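AxyAgu115A (Amphibacillus xylanus NBRC 15112, PDB 6NPS) is probably an alpha-glucuronidase of glycoside hydrolase family 115, removing glucuronic acid side groups from arabinoglucuronoxylan. Local coordinates at residues P846-A857 against C923-A934. The protein carries 3 engineered substitutions. Sequence-based numbering, arbitrary orientation.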
# COMPACT_ATOMS: atom_id res chain seq x y z
N PRO A 846 11.40 -19.49 -41.76
CA PRO A 846 10.26 -18.69 -42.22
C PRO A 846 10.14 -17.39 -41.44
O PRO A 846 10.71 -17.23 -40.34
CB PRO A 846 9.06 -19.59 -41.90
CG PRO A 846 9.48 -20.25 -40.59
CD PRO A 846 11.01 -20.52 -40.79
N PHE A 847 9.36 -16.46 -41.98
CA PHE A 847 9.16 -15.18 -41.31
C PHE A 847 7.72 -14.70 -41.46
O PHE A 847 6.97 -15.17 -42.32
CB PHE A 847 10.18 -14.10 -41.76
CG PHE A 847 10.05 -13.63 -43.19
CD1 PHE A 847 9.13 -12.66 -43.54
CD2 PHE A 847 10.93 -14.09 -44.17
CE1 PHE A 847 9.03 -12.19 -44.83
CE2 PHE A 847 10.85 -13.62 -45.47
CZ PHE A 847 9.89 -12.66 -45.80
N VAL A 848 7.35 -13.78 -40.57
CA VAL A 848 6.15 -12.97 -40.71
C VAL A 848 6.61 -11.53 -40.78
O VAL A 848 7.66 -11.17 -40.24
CB VAL A 848 5.12 -13.15 -39.56
CG1 VAL A 848 4.44 -14.52 -39.70
CG2 VAL A 848 5.78 -13.00 -38.20
N GLU A 849 5.84 -10.70 -41.47
CA GLU A 849 6.22 -9.32 -41.70
C GLU A 849 5.09 -8.39 -41.27
O GLU A 849 3.95 -8.55 -41.70
CB GLU A 849 6.57 -9.11 -43.18
CG GLU A 849 6.98 -7.70 -43.60
CD GLU A 849 7.35 -7.65 -45.09
OE1 GLU A 849 8.36 -8.27 -45.48
OE2 GLU A 849 6.62 -7.01 -45.87
N TYR A 850 5.43 -7.41 -40.43
CA TYR A 850 4.52 -6.41 -39.92
C TYR A 850 4.86 -5.06 -40.54
O TYR A 850 6.03 -4.76 -40.76
CB TYR A 850 4.60 -6.32 -38.40
CG TYR A 850 4.32 -7.62 -37.72
CD1 TYR A 850 3.05 -7.93 -37.28
CD2 TYR A 850 5.33 -8.57 -37.54
CE1 TYR A 850 2.78 -9.12 -36.67
CE2 TYR A 850 5.05 -9.77 -36.93
CZ TYR A 850 3.78 -10.04 -36.51
OH TYR A 850 3.49 -11.23 -35.92
N HIS A 851 3.83 -4.27 -40.86
CA HIS A 851 4.02 -2.94 -41.44
C HIS A 851 3.56 -1.93 -40.41
O HIS A 851 2.50 -2.10 -39.81
CB HIS A 851 3.24 -2.77 -42.76
CG HIS A 851 3.80 -3.57 -43.89
ND1 HIS A 851 3.16 -3.70 -45.11
CD2 HIS A 851 4.93 -4.31 -43.99
CE1 HIS A 851 3.88 -4.46 -45.91
NE2 HIS A 851 4.96 -4.84 -45.25
N PHE A 852 4.35 -0.88 -40.19
CA PHE A 852 3.95 0.11 -39.20
C PHE A 852 4.54 1.47 -39.54
O PHE A 852 5.59 1.56 -40.20
CB PHE A 852 4.33 -0.31 -37.76
CG PHE A 852 5.82 -0.36 -37.50
CD1 PHE A 852 6.46 0.70 -36.88
CD2 PHE A 852 6.57 -1.47 -37.86
CE1 PHE A 852 7.84 0.66 -36.63
CE2 PHE A 852 7.93 -1.53 -37.63
CZ PHE A 852 8.57 -0.46 -37.01
N VAL A 853 3.86 2.53 -39.10
CA VAL A 853 4.15 3.92 -39.49
C VAL A 853 4.52 4.71 -38.24
O VAL A 853 3.71 4.82 -37.31
CB VAL A 853 2.96 4.59 -40.20
CG1 VAL A 853 3.21 6.12 -40.41
CG2 VAL A 853 2.66 3.90 -41.55
N THR A 854 5.73 5.24 -38.20
CA THR A 854 6.13 6.04 -37.06
C THR A 854 5.89 7.51 -37.35
O THR A 854 5.81 7.93 -38.51
CB THR A 854 7.61 5.82 -36.75
OG1 THR A 854 8.38 6.29 -37.87
CG2 THR A 854 7.89 4.36 -36.51
N GLN A 855 5.79 8.30 -36.28
CA GLN A 855 5.74 9.76 -36.43
C GLN A 855 7.11 10.41 -36.53
O GLN A 855 7.24 11.48 -37.14
CB GLN A 855 4.97 10.37 -35.26
CG GLN A 855 3.60 9.78 -35.11
CD GLN A 855 2.85 10.33 -33.93
OE1 GLN A 855 2.96 9.84 -32.81
NE2 GLN A 855 2.06 11.37 -34.19
N GLU A 856 8.15 9.80 -35.96
CA GLU A 856 9.49 10.35 -35.98
C GLU A 856 10.51 9.23 -36.15
O GLU A 856 10.32 8.13 -35.65
CB GLU A 856 9.79 11.13 -34.68
CG GLU A 856 9.59 12.64 -34.79
CD GLU A 856 10.80 13.38 -35.38
OE1 GLU A 856 11.37 14.25 -34.68
OE2 GLU A 856 11.18 13.11 -36.55
N ALA A 857 11.57 9.50 -36.90
CA ALA A 857 12.69 8.58 -36.95
C ALA A 857 13.34 8.54 -35.57
O ALA A 857 13.20 9.46 -34.76
CB ALA A 857 13.69 9.01 -38.03
N CYS A 923 14.09 3.08 -36.46
CA CYS A 923 13.07 3.19 -37.49
C CYS A 923 13.23 4.48 -38.27
O CYS A 923 13.73 5.49 -37.75
CB CYS A 923 11.65 3.14 -36.91
SG CYS A 923 11.34 1.80 -35.77
N GLU A 924 12.78 4.43 -39.52
CA GLU A 924 12.61 5.59 -40.37
C GLU A 924 11.35 6.36 -39.98
O GLU A 924 10.48 5.87 -39.25
CB GLU A 924 12.52 5.15 -41.83
CG GLU A 924 13.86 5.04 -42.51
CD GLU A 924 13.91 3.94 -43.56
OE1 GLU A 924 13.11 4.00 -44.53
OE2 GLU A 924 14.74 3.01 -43.41
N GLN A 925 11.27 7.60 -40.45
CA GLN A 925 10.02 8.34 -40.37
C GLN A 925 9.03 7.75 -41.37
O GLN A 925 9.39 7.46 -42.51
CB GLN A 925 10.26 9.81 -40.69
CG GLN A 925 9.22 10.76 -40.19
CD GLN A 925 9.51 12.17 -40.67
OE1 GLN A 925 9.71 13.08 -39.87
NE2 GLN A 925 9.56 12.35 -41.99
N GLY A 926 7.78 7.57 -40.95
CA GLY A 926 6.81 7.02 -41.89
C GLY A 926 6.77 5.50 -41.91
O GLY A 926 6.88 4.88 -40.86
N LEU A 927 6.63 4.91 -43.09
CA LEU A 927 6.36 3.49 -43.22
C LEU A 927 7.60 2.65 -42.93
O LEU A 927 8.67 2.90 -43.49
CB LEU A 927 5.84 3.18 -44.62
CG LEU A 927 5.62 1.72 -44.97
CD1 LEU A 927 4.58 1.14 -44.06
CD2 LEU A 927 5.20 1.56 -46.45
N ASN A 928 7.45 1.63 -42.07
CA ASN A 928 8.52 0.71 -41.70
C ASN A 928 8.04 -0.73 -41.88
O ASN A 928 6.84 -1.02 -41.81
CB ASN A 928 8.98 0.89 -40.22
CG ASN A 928 9.75 2.19 -39.99
OD1 ASN A 928 10.99 2.23 -40.05
ND2 ASN A 928 9.02 3.27 -39.74
N LYS A 929 8.99 -1.63 -42.09
CA LYS A 929 8.75 -3.07 -42.15
C LYS A 929 9.53 -3.75 -41.03
O LYS A 929 10.68 -3.40 -40.78
CB LYS A 929 9.20 -3.67 -43.47
CG LYS A 929 8.22 -3.59 -44.62
CD LYS A 929 8.95 -3.57 -45.97
CE LYS A 929 9.63 -4.92 -46.35
NZ LYS A 929 10.69 -5.47 -45.43
N LEU A 930 8.90 -4.73 -40.37
CA LEU A 930 9.54 -5.54 -39.34
C LEU A 930 9.33 -7.01 -39.69
O LEU A 930 8.19 -7.46 -39.79
CB LEU A 930 8.98 -5.24 -37.94
CG LEU A 930 9.29 -6.31 -36.88
CD1 LEU A 930 10.78 -6.26 -36.44
CD2 LEU A 930 8.36 -6.23 -35.63
N ARG A 931 10.42 -7.75 -39.88
CA ARG A 931 10.35 -9.19 -40.11
C ARG A 931 10.79 -9.92 -38.86
O ARG A 931 11.84 -9.60 -38.30
CB ARG A 931 11.23 -9.62 -41.29
CG ARG A 931 10.75 -9.09 -42.60
CD ARG A 931 11.63 -9.53 -43.78
NE ARG A 931 11.01 -9.06 -45.01
CZ ARG A 931 11.42 -9.35 -46.23
NH1 ARG A 931 12.48 -10.13 -46.40
NH2 ARG A 931 10.77 -8.87 -47.28
N ILE A 932 10.01 -10.91 -38.44
CA ILE A 932 10.40 -11.80 -37.36
C ILE A 932 10.62 -13.19 -37.95
O ILE A 932 9.71 -13.77 -38.58
CB ILE A 932 9.34 -11.83 -36.25
CG1 ILE A 932 9.06 -10.38 -35.81
CG2 ILE A 932 9.79 -12.73 -35.11
CD1 ILE A 932 8.14 -10.31 -34.66
N TYR A 933 11.83 -13.72 -37.77
CA TYR A 933 12.20 -15.04 -38.27
C TYR A 933 12.21 -16.03 -37.11
O TYR A 933 12.72 -15.73 -36.02
CB TYR A 933 13.59 -15.04 -38.91
CG TYR A 933 13.78 -14.24 -40.16
CD1 TYR A 933 13.97 -12.86 -40.11
CD2 TYR A 933 13.84 -14.86 -41.40
CE1 TYR A 933 14.17 -12.12 -41.28
CE2 TYR A 933 14.04 -14.13 -42.57
CZ TYR A 933 14.21 -12.77 -42.50
OH TYR A 933 14.42 -12.04 -43.65
N ALA A 934 11.71 -17.23 -37.36
CA ALA A 934 11.89 -18.30 -36.39
C ALA A 934 13.31 -18.83 -36.46
O ALA A 934 13.86 -18.99 -37.55
CB ALA A 934 10.91 -19.45 -36.63
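Strands 847-854 and 926-934 pair antiparallel in the beta-rich C-terminal domain of this GH115 enzyme, from Phe847-Tyr933 to Thr854-Gly926. Main-chain hydrogen bonds join them, among them Tyr850 N to Leu930 O at 2.8 Å.

One face carries a charged cluster. Arg931 NE donates to Glu849 OE1 at 2.8 Å, and NH2 adds a weak bond to the same oxygen. Carboxylate and guanidinium lie nearly coplanar, 9° apart. Glu849 OE2 takes His851 NE2 at 2.8 Å. Lys929 NZ makes a long salt bridge to OE1. The Phe847 ring lies across one face of the guanidinium, planes 14° apart, with CZ over its centre. Phe847 CB sits over the Tyr933 ring.

On the other face, Tyr850, Leu930 and Ile932 pack against strands 858-866 and 940-948. Phe852 CG sits between its backbone N and C (chi1 67°), which swings the ring over Asn928 CB, 3.7 Å from the ring centroid. Cys923 SG meets the ring edge.

At the turn, Glu924 O accepts from Thr854 OG1 at 2.5 Å and from Asn928 ND2. Asn928 OD1 takes Glu924 N and also bonds Asn885. The two cations, Arg931 and the more distant Lys929, probably help to keep Glu849 ionised, and both its oxygens are held.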